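PDB 1XX7: oxetanocin-like protein from Pyrococcus furiosus, which probably hydrolyses 2'-deoxyribonucleoside 5'-monophosphates to the deoxyribonucleoside and phosphate, as a metal-dependent homodimeric HD-domain phosphohydrolase. Local coordinates for residues S42-F47 with M136-Y141; V65-K70 with T122-L127; A72-L77 with P108-L113; E115-A120 with I130-D135; E142-G147 with E153-L158. All coordinates share one frame; numbering follows the deposited sequence.

Contact 1 of 5, residues S42-F47 with M136-Y141; sequences SYRVAF and MIIQAY
Arg-44 of helix 38-58 faces Ile-138 and Gln-139 of helix 123-145 across widely spaced backbones, the CA atoms of Arg-44 and Gln-139 lying 10.0 Å apart. Arg-44 bridges most of that distance. With CG anti to the backbone N (chi1 -159°) and a single bend at chi3, the arginine brings its guanidinium to the second helix. NH2 comes 3.5 Å from the backbone N of Gln-139, which sits at the edge of the guanidinium plane, and 3.8 Å from CG2 of Ile-138; both are packing contacts. The polar grip comes from beyond: NE pairs with Asp-135 OD1 and NH1 with Glu-142 OE2, carboxylates that come before and after Ile-138 and Gln-139 on helix 123-145. NH1 also donates to Ile-13 O of the second subunit, and Gln-139 OE1 accepts from Lys-20 NZ of that subunit. The buried guanidinium thus ties helix 38-58 to helix 123-145 where the partner subunit closes over both, while Trp-27 of helix 25-30 packs on Gln-139.

Contact 2 of 5, residues V65-K70 with T122-L127; sequences VEKALK and TLEGQL
Ala-68 and Lys-67 of helix 65-74 pack on Glu-124 and Leu-127 at the start of helix 123-145; the short segment axes approach to 9.1 Å at a crossing angle of -42°. The apolar part centres on the small Ala-68, which lets the backbones come close: its CA lies 5.1 Å from the CA of Glu-124. Ala-68 CB touches Glu-124 CG at 4.1 Å and Leu-127 CD2 at 4.2 Å. The aliphatic stems of Lys-67 and Glu-124 add to this, crossing at about a right angle with Lys-67 CD 4.0 Å from Glu-124 CG.

The charged ends stay apart, Lys-67 NZ lying 4.6 Å from Glu-124 OE1; NZ makes a weak, long ion pair with Glu-116 OE2 of helix 111-119. The bend of Glu-124 at chi2 (73°) goes with a carboxylate whose OE2 accepts from the backbone N of Asp-64, just before helix 65-74. Within segment 122-127, Thr-122 is the N-cap: its OG1 accepts from Gly-125 N at 3.0 Å. The two helix starts are therefore joined by methyl and methylene packing, with the carboxylate of Glu-124 fastened to the backbone leading into the other helix and any attraction to Lys-67 probably only long-range.

Contact 3 of 5, residues A72-L77 with P108-L113; sequences AIIHDL and PEYTEL. With NI (nickel (II) ion), chain G.
His-75 ND1 donates to Ala-72 O at 2.7 Å over a nearly straight N-H (164°), fixing the imidazole beside Ile-74, the residue that reaches across to Tyr-110 and Leu-113. The acceptor lies in the ring plane, so the bond sets the ring's rotation and leaves NE2 aimed at the nickel ion, 2.3 Å away. Asp-76 OD2 adds a second ligand at 2.1 Å from the nickel. His-75 and Asp-76 are the HD pair that names this family; His-41 and Asp-132 complete the site.

Ile-74 points the other way and splits its work between two branches. CG2 rests over one face of the Tyr-110 ring, 3.9 Å from CD2, while CD1 reaches Leu-113 CB at 4.1 Å. A chi1 of 62°, with CG1 between the backbone N and carbonyl carbon, turns CG2 to the ring and the CG1-CD1 arm to Leu-113. Ile-74 of helix 65-74 thus packs against the start of helix 111-119, with metal ligands directed toward helix 38-58 and Tyr-110 also packing on Leu-50 of the second subunit.

Contact 4 of 5, residues E115-A120 with I130-D135; sequences EEYSKA and IADKLD. With NI (nickel (II) ion), chain G.
The side chain of Asp-132, the last aspartate of the H...HD...D metal motif, projects from helix 123-145 to meet Tyr-117 of helix 111-119. The backbones stand well apart, 10.1 Å between the CA atoms of Tyr-117 and Asp-132, so the long phenol spans most of the distance. From the aspartate's side, CB lies 3.4 Å from Tyr-117 OH. CG is placed anti to the backbone N (chi1 -175°), which carries the carboxylate away from its own helix and into the metal site. There the two oxygens part: OD1 binds the nickel ion at 2.0 Å, joining His-41, His-75 and Asp-76, whereas OD2 turns to the phenol. Tyr-117 OH and OD2 are 3.0 Å apart, yet the angle is too poor for a hydrogen bond. Ring and carboxylate planes stand 83° to each other, with Asp-132 CG at the ring's edge. The tyrosine thus forms part of the wall of the site, its ring also meeting His-75 and receiving Lys-129 in a cation-pi contact. The hydroxyl lies almost as near to CG of Asp-132, at 3.1 Å, as to OD2.

Contact 5 of 5, residues E142-G147 with E153-L158; sequences EYELSG and EFWNAL
Glu-144, in the last turns of helix 123-145, is joined to Trp-155 by the one direct link between segment 142-147 and segment 153-158. The walk along the helix end starts with Glu-142, which packs on Leu-14 of the second subunit, its OE2 being held by Arg-44. Tyr-143 follows, its ring edge-to-face with Trp-27 and its OH bonded to Glu-36 N.

Next comes Glu-144, with CG anti to the carbonyl carbon and the chain extended beyond it, which takes the carboxylate out to the rim of the indole. Trp-155 NE1 donates to OE2 at 3.2 Å with an N-H...O angle of 154°. The indole N-H arrives from above the carboxylate plane, 40° out of it, and OE2 is itself somewhat tilted from the ring plane; the two flat groups are 30° apart. The other oxygen, OE1, passes 4.1 Å from CZ2 of Trp-155.

Farther on, Ser-146 N bonds to Tyr-143 O at 3.2 Å, and Gly-147, with positive phi, sends its N back to Glu-144 O at 3.1 Å and, weakly, to Tyr-143 O, a Schellman motif. Ser-146 packs on Lys-30 of the third subunit.

A single, moderately long bond therefore carries the contact: a carboxylate oxygen occupies the only N-H of the indole, fixing that edge of a ring whose carbons pack on Ile-137 and Tyr-141.

In the fold
Helix 123-145 threads four of the five contacts in the order contact 2, contact 4, contact 1, contact 5, and contact 3 reaches it through the metal. Contacts 3 and 4 share helix 111-119 and together supply three of the four nickel ligands, their centres about 12 Å apart. Along the chain, contacts 2, 3 and 4 are nested inside the loop closed by contact 1, contact 3 lies within contact 2, and contact 5 follows contact 1. Contacts 2 and 5 lie on opposite sides of the chain's centre, about 25 Å between centres. This all-helical HD fold thus gathers distant residues at one metal site, while all five contacts also reach the second subunit, contact 5 through Glu-142.

Contact 1 of 5, residues S42-F47 with M136-Y141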
# COMPACT_ATOMS: atom_id res chain seq x y z
N SER A 42 1.63 -5.38 -19.11
CA SER A 42 1.24 -6.17 -20.27
C SER A 42 -0.03 -5.70 -20.95
O SER A 42 -0.15 -5.82 -22.19
CB SER A 42 1.06 -7.64 -19.90
OG SER A 42 2.27 -8.20 -19.50
N TYR A 43 -0.97 -5.19 -20.16
CA TYR A 43 -2.12 -4.48 -20.69
C TYR A 43 -1.74 -3.32 -21.61
O TYR A 43 -2.29 -3.21 -22.74
CB TYR A 43 -3.04 -3.92 -19.59
CG TYR A 43 -4.07 -3.06 -20.26
CD1 TYR A 43 -5.07 -3.65 -21.04
CD2 TYR A 43 -3.97 -1.72 -20.25
CE1 TYR A 43 -5.98 -2.89 -21.74
CE2 TYR A 43 -4.88 -0.92 -20.96
CZ TYR A 43 -5.88 -1.54 -21.70
OH TYR A 43 -6.78 -0.82 -22.42
N ARG A 44 -0.89 -2.41 -21.13
CA ARG A 44 -0.55 -1.22 -21.95
C ARG A 44 0.36 -1.57 -23.13
O ARG A 44 0.31 -0.90 -24.18
CB ARG A 44 0.02 -0.05 -21.15
CG ARG A 44 -0.14 1.25 -21.92
CD ARG A 44 0.08 2.49 -21.13
NE ARG A 44 1.46 2.59 -20.69
CZ ARG A 44 1.97 3.61 -20.01
NH1 ARG A 44 1.24 4.69 -19.77
NH2 ARG A 44 3.23 3.56 -19.63
N VAL A 45 1.16 -2.62 -22.98
CA VAL A 45 1.94 -3.15 -24.12
C VAL A 45 0.97 -3.60 -25.29
O VAL A 45 1.22 -3.26 -26.46
CB VAL A 45 2.89 -4.32 -23.70
CG1 VAL A 45 3.53 -5.00 -24.92
CG2 VAL A 45 3.98 -3.81 -22.79
N ALA A 46 -0.10 -4.35 -24.93
CA ALA A 46 -1.14 -4.74 -25.87
C ALA A 46 -1.78 -3.52 -26.48
O ALA A 46 -1.89 -3.42 -27.72
CB ALA A 46 -2.18 -5.63 -25.21
N PHE A 47 -2.15 -2.56 -25.61
CA PHE A 47 -2.68 -1.29 -26.08
C PHE A 47 -1.76 -0.55 -27.06
O PHE A 47 -2.22 0.00 -28.07
CB PHE A 47 -3.10 -0.36 -24.93
CG PHE A 47 -3.63 0.94 -25.39
CD1 PHE A 47 -4.93 1.06 -25.80
CD2 PHE A 47 -2.82 2.06 -25.48
CE1 PHE A 47 -5.42 2.30 -26.27
CE2 PHE A 47 -3.31 3.27 -25.94
CZ PHE A 47 -4.62 3.39 -26.32
N MET A 136 7.57 0.96 -20.78
CA MET A 136 8.59 1.16 -19.74
C MET A 136 9.12 2.58 -19.61
O MET A 136 9.23 3.08 -18.53
CB MET A 136 9.77 0.21 -19.94
CG MET A 136 10.64 0.12 -18.70
SD MET A 136 12.05 -1.03 -18.81
CE MET A 136 13.09 0.07 -19.84
N ILE A 137 9.42 3.20 -20.73
CA ILE A 137 10.03 4.49 -20.75
C ILE A 137 9.01 5.52 -20.35
O ILE A 137 9.33 6.47 -19.62
CB ILE A 137 10.59 4.88 -22.17
CG1 ILE A 137 11.66 3.90 -22.63
CG2 ILE A 137 11.21 6.29 -22.14
CD1 ILE A 137 11.97 4.07 -24.10
N ILE A 138 7.80 5.35 -20.86
CA ILE A 138 6.72 6.26 -20.52
C ILE A 138 6.32 6.08 -19.05
O ILE A 138 6.04 7.07 -18.39
CB ILE A 138 5.51 6.10 -21.46
CG1 ILE A 138 5.87 6.53 -22.89
CG2 ILE A 138 4.34 6.97 -20.98
CD1 ILE A 138 4.83 6.08 -23.99
N GLN A 139 6.33 4.84 -18.56
CA GLN A 139 6.10 4.57 -17.15
C GLN A 139 7.14 5.23 -16.26
O GLN A 139 6.79 5.74 -15.20
CB GLN A 139 6.03 3.06 -16.87
CG GLN A 139 5.57 2.73 -15.43
CD GLN A 139 4.19 3.28 -15.15
OE1 GLN A 139 3.22 2.89 -15.80
NE2 GLN A 139 4.10 4.23 -14.20
N ALA A 140 8.38 5.28 -16.73
CA ALA A 140 9.48 5.94 -16.00
C ALA A 140 9.23 7.43 -15.87
O ALA A 140 9.33 7.97 -14.76
CB ALA A 140 10.83 5.65 -16.65
N TYR A 141 8.80 8.06 -16.96
CA TYR A 141 8.36 9.45 -16.94
C TYR A 141 7.16 9.68 -15.97
O TYR A 141 7.14 10.61 -15.18
CB TYR A 141 8.03 9.88 -18.38
CG TYR A 141 7.17 11.11 -18.47
CD1 TYR A 141 7.73 12.39 -18.37
CD2 TYR A 141 5.80 10.99 -18.63
CE1 TYR A 141 6.94 13.52 -18.43
CE2 TYR A 141 4.98 12.13 -18.70
CZ TYR A 141 5.56 13.38 -18.60
OH TYR A 141 4.76 14.49 -18.66

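Contact 2 of 5, residues V65-K70 with T122-L127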
# COMPACT_ATOMS: atom_id res chain seq x y z
N VAL A 65 -1.92 -8.12 -37.37
CA VAL A 65 -2.35 -7.55 -36.13
C VAL A 65 -2.79 -8.60 -35.15
O VAL A 65 -2.46 -8.51 -33.97
CB VAL A 65 -3.44 -6.50 -36.34
CG1 VAL A 65 -3.94 -5.94 -34.97
CG2 VAL A 65 -2.91 -5.38 -37.24
N GLU A 66 -3.50 -9.62 -35.64
CA GLU A 66 -3.88 -10.75 -34.84
C GLU A 66 -2.68 -11.35 -34.15
O GLU A 66 -2.69 -11.48 -32.91
CB GLU A 66 -4.55 -11.82 -35.69
CG GLU A 66 -4.98 -13.00 -34.91
CD GLU A 66 -5.81 -13.97 -35.67
OE1 GLU A 66 -6.43 -13.60 -36.69
OE2 GLU A 66 -5.87 -15.12 -35.24
N LYS A 67 -1.64 -11.72 -34.95
CA LYS A 67 -0.41 -12.23 -34.36
C LYS A 67 0.28 -11.27 -33.37
O LYS A 67 0.75 -11.70 -32.33
CB LYS A 67 0.57 -12.62 -35.43
CG LYS A 67 1.94 -13.11 -34.89
CD LYS A 67 2.89 -13.38 -36.02
CE LYS A 67 2.68 -14.76 -36.59
NZ LYS A 67 3.36 -14.87 -37.92
N ALA A 68 0.34 -9.99 -33.69
CA ALA A 68 0.99 -9.02 -32.84
C ALA A 68 0.28 -8.85 -31.46
O ALA A 68 0.94 -8.72 -30.44
CB ALA A 68 1.14 -7.71 -33.56
N LEU A 69 -1.06 -8.90 -31.45
CA LEU A 69 -1.82 -8.84 -30.22
C LEU A 69 -1.68 -10.12 -29.43
O LEU A 69 -1.53 -10.06 -28.18
CB LEU A 69 -3.30 -8.51 -30.46
CG LEU A 69 -3.57 -7.22 -31.23
CD1 LEU A 69 -5.10 -7.06 -31.53
CD2 LEU A 69 -3.02 -6.03 -30.49
N LYS A 70 -1.67 -11.28 -30.08
CA LYS A 70 -1.44 -12.52 -29.30
C LYS A 70 -0.06 -12.47 -28.62
O LYS A 70 0.08 -12.87 -27.47
CB LYS A 70 -1.50 -13.77 -30.16
CG LYS A 70 -2.84 -14.17 -30.70
CD LYS A 70 -2.68 -15.42 -31.54
CE LYS A 70 -3.97 -15.87 -32.17
NZ LYS A 70 -3.90 -17.31 -32.67
N THR A 122 11.07 -10.84 -36.70
CA THR A 122 9.90 -10.60 -37.56
C THR A 122 9.28 -9.21 -37.35
O THR A 122 9.56 -8.54 -36.38
CB THR A 122 8.83 -11.63 -37.35
OG1 THR A 122 8.21 -11.43 -36.06
CG2 THR A 122 9.43 -13.06 -37.51
N LEU A 123 8.45 -8.77 -38.28
CA LEU A 123 7.83 -7.43 -38.12
C LEU A 123 7.02 -7.36 -36.81
O LEU A 123 7.07 -6.37 -36.07
CB LEU A 123 6.91 -7.11 -39.30
CG LEU A 123 7.49 -6.55 -40.63
CD1 LEU A 123 8.68 -7.35 -41.15
CD2 LEU A 123 6.37 -6.48 -41.69
N GLU A 124 6.25 -8.42 -36.56
CA GLU A 124 5.37 -8.49 -35.40
C GLU A 124 6.19 -8.59 -34.10
O GLU A 124 5.88 -7.92 -33.15
CB GLU A 124 4.40 -9.67 -35.53
CG GLU A 124 3.29 -9.45 -36.57
CD GLU A 124 3.80 -9.52 -38.05
OE1 GLU A 124 4.59 -10.42 -38.37
OE2 GLU A 124 3.44 -8.64 -38.86
N GLY A 125 7.25 -9.41 -34.09
CA GLY A 125 8.18 -9.46 -32.97
C GLY A 125 8.84 -8.13 -32.65
O GLY A 125 8.94 -7.73 -31.48
N GLN A 126 9.30 -7.42 -33.69
CA GLN A 126 9.87 -6.09 -33.51
C GLN A 126 8.85 -5.10 -32.98
O GLN A 126 9.19 -4.23 -32.14
CB GLN A 126 10.34 -5.52 -34.84
CG GLN A 126 11.48 -6.22 -35.52
CD GLN A 126 11.75 -5.59 -36.88
OE1 GLN A 126 11.92 -4.37 -36.97
NE2 GLN A 126 11.80 -6.39 -37.90
N LEU A 127 7.64 -5.16 -33.52
CA LEU A 127 6.56 -4.28 -33.09
C LEU A 127 6.25 -4.39 -31.56
O LEU A 127 6.08 -3.39 -30.90
CB LEU A 127 5.27 -4.52 -33.90
CG LEU A 127 4.05 -3.68 -33.46
CD1 LEU A 127 4.32 -2.21 -33.47
CD2 LEU A 127 2.84 -3.99 -34.34

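Contact 3 of 5, residues A72-L77 with P108-L113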
# COMPACT_ATOMS: atom_id res chain seq x y z
N ALA A 72 1.77 -9.81 -27.72
CA ALA A 72 1.73 -8.83 -26.67
C ALA A 72 1.10 -9.38 -25.36
O ALA A 72 1.58 -9.09 -24.27
CB ALA A 72 0.97 -7.63 -27.13
N ILE A 73 0.04 -10.16 -25.52
CA ILE A 73 -0.66 -10.82 -24.44
C ILE A 73 0.16 -11.88 -23.76
O ILE A 73 0.20 -11.93 -22.52
CB ILE A 73 -2.01 -11.41 -24.92
CG1 ILE A 73 -2.97 -10.28 -25.24
CG2 ILE A 73 -2.66 -12.29 -23.81
CD1 ILE A 73 -4.13 -10.71 -26.11
N ILE A 74 0.86 -12.71 -24.53
CA ILE A 74 1.61 -13.82 -23.91
C ILE A 74 3.06 -13.45 -23.54
O ILE A 74 3.73 -14.20 -22.87
CB ILE A 74 1.57 -15.10 -24.79
CG1 ILE A 74 2.23 -14.88 -26.15
CG2 ILE A 74 0.08 -15.56 -25.00
CD1 ILE A 74 3.70 -15.08 -26.20
N HIS A 75 3.53 -12.27 -23.94
CA HIS A 75 4.98 -12.07 -23.97
C HIS A 75 5.69 -12.12 -22.59
O HIS A 75 6.84 -12.55 -22.52
CB HIS A 75 5.33 -10.82 -24.74
CG HIS A 75 5.36 -9.59 -23.92
ND1 HIS A 75 4.22 -8.91 -23.56
CD2 HIS A 75 6.39 -8.95 -23.33
CE1 HIS A 75 4.54 -7.89 -22.79
NE2 HIS A 75 5.85 -7.88 -22.65
N ASP A 76 4.99 -11.74 -21.51
CA ASP A 76 5.55 -11.79 -20.16
C ASP A 76 4.80 -12.79 -19.28
O ASP A 76 5.01 -12.82 -18.07
CB ASP A 76 5.52 -10.41 -19.52
CG ASP A 76 6.66 -9.53 -19.99
OD1 ASP A 76 7.57 -10.02 -20.66
OD2 ASP A 76 6.66 -8.32 -19.68
N LEU A 77 3.99 -13.66 -19.90
CA LEU A 77 3.20 -14.62 -19.15
C LEU A 77 4.05 -15.69 -18.42
O LEU A 77 3.64 -16.21 -17.37
CB LEU A 77 2.22 -15.29 -20.09
CG LEU A 77 1.10 -16.14 -19.52
CD1 LEU A 77 0.37 -15.49 -18.28
CD2 LEU A 77 0.12 -16.41 -20.66
N PRO A 108 2.29 -24.76 -24.58
CA PRO A 108 3.21 -25.20 -25.66
C PRO A 108 2.82 -24.66 -27.05
O PRO A 108 3.67 -24.53 -27.90
CB PRO A 108 3.13 -26.73 -25.61
CG PRO A 108 1.87 -27.03 -24.81
CD PRO A 108 1.70 -25.90 -23.86
N GLU A 109 1.55 -24.33 -27.23
CA GLU A 109 1.02 -23.77 -28.47
C GLU A 109 1.34 -22.29 -28.73
O GLU A 109 1.04 -21.79 -29.79
CB GLU A 109 -0.51 -23.97 -28.50
CG GLU A 109 -1.32 -23.11 -27.49
CD GLU A 109 -1.38 -23.68 -26.04
OE1 GLU A 109 -0.64 -24.62 -25.68
OE2 GLU A 109 -2.20 -23.15 -25.25
N TYR A 110 1.94 -21.59 -27.76
CA TYR A 110 2.41 -20.22 -27.97
C TYR A 110 3.93 -20.13 -27.87
O TYR A 110 4.49 -19.06 -27.53
CB TYR A 110 1.76 -19.26 -26.97
CG TYR A 110 0.26 -19.17 -27.10
CD1 TYR A 110 -0.35 -18.95 -28.34
CD2 TYR A 110 -0.56 -19.31 -25.99
CE1 TYR A 110 -1.73 -18.88 -28.48
CE2 TYR A 110 -1.95 -19.23 -26.11
CZ TYR A 110 -2.52 -19.01 -27.37
OH TYR A 110 -3.88 -18.94 -27.51
N THR A 111 4.61 -21.23 -28.15
CA THR A 111 6.07 -21.29 -28.00
C THR A 111 6.75 -20.44 -29.07
O THR A 111 7.65 -19.66 -28.76
CB THR A 111 6.60 -22.75 -28.10
OG1 THR A 111 5.86 -23.58 -27.22
CG2 THR A 111 8.06 -22.81 -27.71
N GLU A 112 6.29 -20.61 -30.32
CA GLU A 112 6.81 -19.88 -31.46
C GLU A 112 6.52 -18.39 -31.37
O GLU A 112 7.31 -17.59 -31.84
CB GLU A 112 6.25 -20.42 -32.78
N LEU A 113 5.39 -18.03 -30.75
CA LEU A 113 5.03 -16.62 -30.53
C LEU A 113 5.97 -15.92 -29.56
O LEU A 113 6.40 -14.80 -29.83
CB LEU A 113 3.59 -16.47 -30.02
CG LEU A 113 2.43 -16.71 -31.01
CD1 LEU A 113 1.16 -16.24 -30.33
CD2 LEU A 113 2.59 -15.99 -32.34
NI NI G . 7.15 -6.76 -21.07

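Contact 4 of 5, residues E115-A120 with I130-D135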
# COMPACT_ATOMS: atom_id res chain seq x y z
N GLU A 115 9.03 -17.01 -28.97
CA GLU A 115 10.29 -16.97 -29.75
C GLU A 115 10.35 -15.72 -30.62
O GLU A 115 11.39 -15.05 -30.66
CB GLU A 115 10.50 -18.24 -30.63
N GLU A 116 9.24 -15.39 -31.30
CA GLU A 116 9.21 -14.20 -32.15
C GLU A 116 9.45 -12.94 -31.33
O GLU A 116 10.12 -11.99 -31.78
CB GLU A 116 7.86 -14.04 -32.87
CG GLU A 116 7.77 -14.78 -34.20
CD GLU A 116 6.61 -14.36 -35.05
OE1 GLU A 116 6.45 -13.18 -35.42
OE2 GLU A 116 5.88 -15.26 -35.43
N TYR A 117 8.83 -12.89 -30.15
CA TYR A 117 9.00 -11.75 -29.26
C TYR A 117 10.49 -11.69 -28.85
O TYR A 117 11.16 -10.63 -29.00
CB TYR A 117 8.08 -11.80 -28.02
CG TYR A 117 8.41 -10.69 -27.06
CD1 TYR A 117 8.08 -9.40 -27.37
CD2 TYR A 117 9.13 -10.93 -25.89
CE1 TYR A 117 8.39 -8.38 -26.56
CE2 TYR A 117 9.48 -9.85 -25.04
CZ TYR A 117 9.09 -8.59 -25.41
OH TYR A 117 9.36 -7.48 -24.65
N SER A 118 11.00 -12.80 -28.34
CA SER A 118 12.35 -12.77 -27.76
C SER A 118 13.41 -12.51 -28.84
O SER A 118 14.29 -11.73 -28.65
CB SER A 118 12.65 -14.01 -26.89
OG SER A 118 12.24 -15.19 -27.50
N LYS A 119 13.25 -13.08 -30.02
CA LYS A 119 14.20 -12.81 -31.09
C LYS A 119 14.04 -11.42 -31.67
O LYS A 119 15.05 -10.79 -32.03
CB LYS A 119 14.04 -13.87 -32.17
CG LYS A 119 14.49 -15.26 -31.72
CD LYS A 119 16.01 -15.34 -31.63
CE LYS A 119 16.51 -16.81 -31.64
N ALA A 120 12.79 -10.95 -31.75
CA ALA A 120 12.44 -9.64 -32.30
C ALA A 120 13.00 -9.41 -33.71
O ALA A 120 13.55 -8.35 -34.04
CB ALA A 120 12.87 -8.55 -31.38
N ILE A 130 9.12 -3.02 -29.47
CA ILE A 130 9.01 -1.58 -29.41
C ILE A 130 7.95 -1.14 -28.39
O ILE A 130 8.18 -0.24 -27.63
CB ILE A 130 8.73 -1.00 -30.80
CG1 ILE A 130 10.00 -1.08 -31.63
CG2 ILE A 130 8.32 0.49 -30.70
CD1 ILE A 130 9.77 -0.84 -33.11
N ALA A 131 6.79 -1.78 -28.42
CA ALA A 131 5.68 -1.42 -27.51
C ALA A 131 6.08 -1.62 -26.05
O ALA A 131 5.74 -0.85 -25.19
CB ALA A 131 4.43 -2.27 -27.85
N ASP A 132 6.76 -2.72 -25.79
CA ASP A 132 7.21 -3.07 -24.47
C ASP A 132 8.17 -2.02 -23.84
O ASP A 132 8.02 -1.60 -22.68
CB ASP A 132 7.88 -4.42 -24.58
CG ASP A 132 8.28 -4.96 -23.24
OD1 ASP A 132 7.41 -5.31 -22.45
OD2 ASP A 132 9.48 -5.01 -22.96
N LYS A 133 9.14 -1.61 -24.65
CA LYS A 133 10.09 -0.58 -24.28
C LYS A 133 9.44 0.76 -24.14
O LYS A 133 9.80 1.53 -23.25
CB LYS A 133 11.23 -0.55 -25.30
CG LYS A 133 12.14 -1.78 -25.14
CD LYS A 133 13.01 -2.04 -26.35
CE LYS A 133 13.94 -3.24 -26.13
NZ LYS A 133 14.51 -3.21 -24.73
N LEU A 134 8.48 1.07 -25.00
CA LEU A 134 7.72 2.33 -24.88
C LEU A 134 6.87 2.41 -23.61
O LEU A 134 6.80 3.44 -23.00
CB LEU A 134 6.86 2.57 -26.10
CG LEU A 134 7.66 2.85 -27.38
CD1 LEU A 134 6.70 3.18 -28.50
CD2 LEU A 134 8.68 3.95 -27.21
N ASP A 135 6.20 1.31 -23.25
CA ASP A 135 5.46 1.27 -22.02
C ASP A 135 6.40 1.60 -20.81
O ASP A 135 6.06 2.42 -19.98
CB ASP A 135 4.84 -0.10 -21.79
CG ASP A 135 4.25 -0.23 -20.42
OD1 ASP A 135 3.24 0.45 -20.11
OD2 ASP A 135 4.83 -1.00 -19.63
NI NI G . 7.15 -6.76 -21.07

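Contact 5 of 5, residues E142-G147 with E153-L158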
# COMPACT_ATOMS: atom_id res chain seq x y z
N GLU A 142 6.17 8.79 -16.00
CA GLU A 142 5.03 8.89 -15.07
C GLU A 142 5.50 8.75 -13.64
O GLU A 142 5.02 9.47 -12.80
CB GLU A 142 3.98 7.83 -15.39
CG GLU A 142 3.34 8.08 -16.77
CD GLU A 142 2.45 6.98 -17.21
OE1 GLU A 142 1.27 6.94 -16.83
OE2 GLU A 142 2.92 6.13 -17.93
N TYR A 143 6.44 7.83 -13.36
CA TYR A 143 6.91 7.66 -11.98
C TYR A 143 7.75 8.85 -11.51
O TYR A 143 7.66 9.21 -10.38
CB TYR A 143 7.63 6.33 -11.72
CG TYR A 143 6.71 5.14 -11.61
CD1 TYR A 143 5.44 5.23 -10.96
CD2 TYR A 143 7.10 3.90 -12.12
CE1 TYR A 143 4.56 4.08 -10.89
CE2 TYR A 143 6.29 2.78 -12.01
CZ TYR A 143 5.01 2.87 -11.41
OH TYR A 143 4.28 1.73 -11.37
N GLU A 144 8.49 9.48 -12.41
CA GLU A 144 9.16 10.74 -12.12
C GLU A 144 8.21 11.89 -11.77
O GLU A 144 8.49 12.65 -10.87
CB GLU A 144 10.02 11.15 -13.30
CG GLU A 144 11.22 10.22 -13.50
CD GLU A 144 12.03 10.51 -14.77
OE1 GLU A 144 11.71 11.47 -15.51
OE2 GLU A 144 13.01 9.78 -15.03
N LEU A 145 7.09 12.01 -12.46
CA LEU A 145 6.06 12.96 -12.11
C LEU A 145 5.51 12.81 -10.66
O LEU A 145 5.07 13.78 -10.07
CB LEU A 145 4.91 12.85 -13.13
CG LEU A 145 5.12 13.37 -14.57
CD1 LEU A 145 3.77 13.28 -15.33
CD2 LEU A 145 5.58 14.82 -14.54
N SER A 146 5.53 11.60 -10.13
CA SER A 146 5.04 11.30 -8.78
C SER A 146 6.17 11.25 -7.77
O SER A 146 5.93 10.98 -6.61
CB SER A 146 4.32 9.92 -8.76
OG SER A 146 3.19 10.00 -9.61
N GLY A 147 7.42 11.48 -8.23
CA GLY A 147 8.49 11.81 -7.34
C GLY A 147 9.82 11.10 -7.49
O GLY A 147 10.81 11.53 -6.87
N GLU A 153 18.21 5.99 -16.16
CA GLU A 153 18.71 4.87 -16.91
C GLU A 153 17.64 4.21 -17.81
O GLU A 153 17.99 3.60 -18.85
CB GLU A 153 19.26 3.79 -15.96
CG GLU A 153 18.17 3.20 -15.09
CD GLU A 153 18.66 2.17 -14.13
OE1 GLU A 153 18.86 0.99 -14.54
OE2 GLU A 153 18.80 2.52 -12.94
N PHE A 154 16.36 4.29 -17.41
CA PHE A 154 15.30 3.55 -18.11
C PHE A 154 15.07 4.14 -19.50
O PHE A 154 14.60 3.46 -20.40
CB PHE A 154 14.00 3.50 -17.29
CG PHE A 154 14.07 2.55 -16.14
CD1 PHE A 154 13.98 1.20 -16.34
CD2 PHE A 154 14.28 3.01 -14.85
CE1 PHE A 154 14.08 0.32 -15.26
CE2 PHE A 154 14.36 2.13 -13.79
CZ PHE A 154 14.26 0.81 -13.98
N TRP A 155 15.46 5.39 -19.65
CA TRP A 155 15.41 6.08 -20.93
C TRP A 155 16.45 5.57 -21.94
O TRP A 155 16.36 5.87 -23.13
CB TRP A 155 15.63 7.55 -20.68
CG TRP A 155 14.54 8.14 -19.83
CD1 TRP A 155 14.41 8.08 -18.45
CD2 TRP A 155 13.42 8.89 -20.30
NE1 TRP A 155 13.29 8.75 -18.06
CE2 TRP A 155 12.66 9.25 -19.18
CE3 TRP A 155 12.98 9.27 -21.58
CZ2 TRP A 155 11.49 9.98 -19.29
CZ3 TRP A 155 11.83 9.99 -21.69
CH2 TRP A 155 11.09 10.34 -20.56
N ASN A 156 17.45 4.82 -21.46
CA ASN A 156 18.47 4.28 -22.33
C ASN A 156 17.86 3.26 -23.31
O ASN A 156 18.49 2.92 -24.32
CB ASN A 156 19.63 3.64 -21.52
CG ASN A 156 20.43 4.68 -20.72
OD1 ASN A 156 20.45 5.87 -21.05
ND2 ASN A 156 21.12 4.21 -19.66
N ALA A 157 16.66 2.77 -23.01
CA ALA A 157 15.98 1.84 -23.91
C ALA A 157 15.57 2.51 -25.24
O ALA A 157 15.38 1.81 -26.22
CB ALA A 157 14.76 1.15 -23.23
N LEU A 158 15.44 3.84 -25.27
CA LEU A 158 15.25 4.54 -26.55
C LEU A 158 16.34 4.13 -27.56
O LEU A 158 16.03 3.88 -28.74
CB LEU A 158 15.28 6.05 -26.37
CG LEU A 158 14.01 6.78 -26.01
CD1 LEU A 158 14.30 8.26 -25.67
CD2 LEU A 158 12.99 6.69 -27.12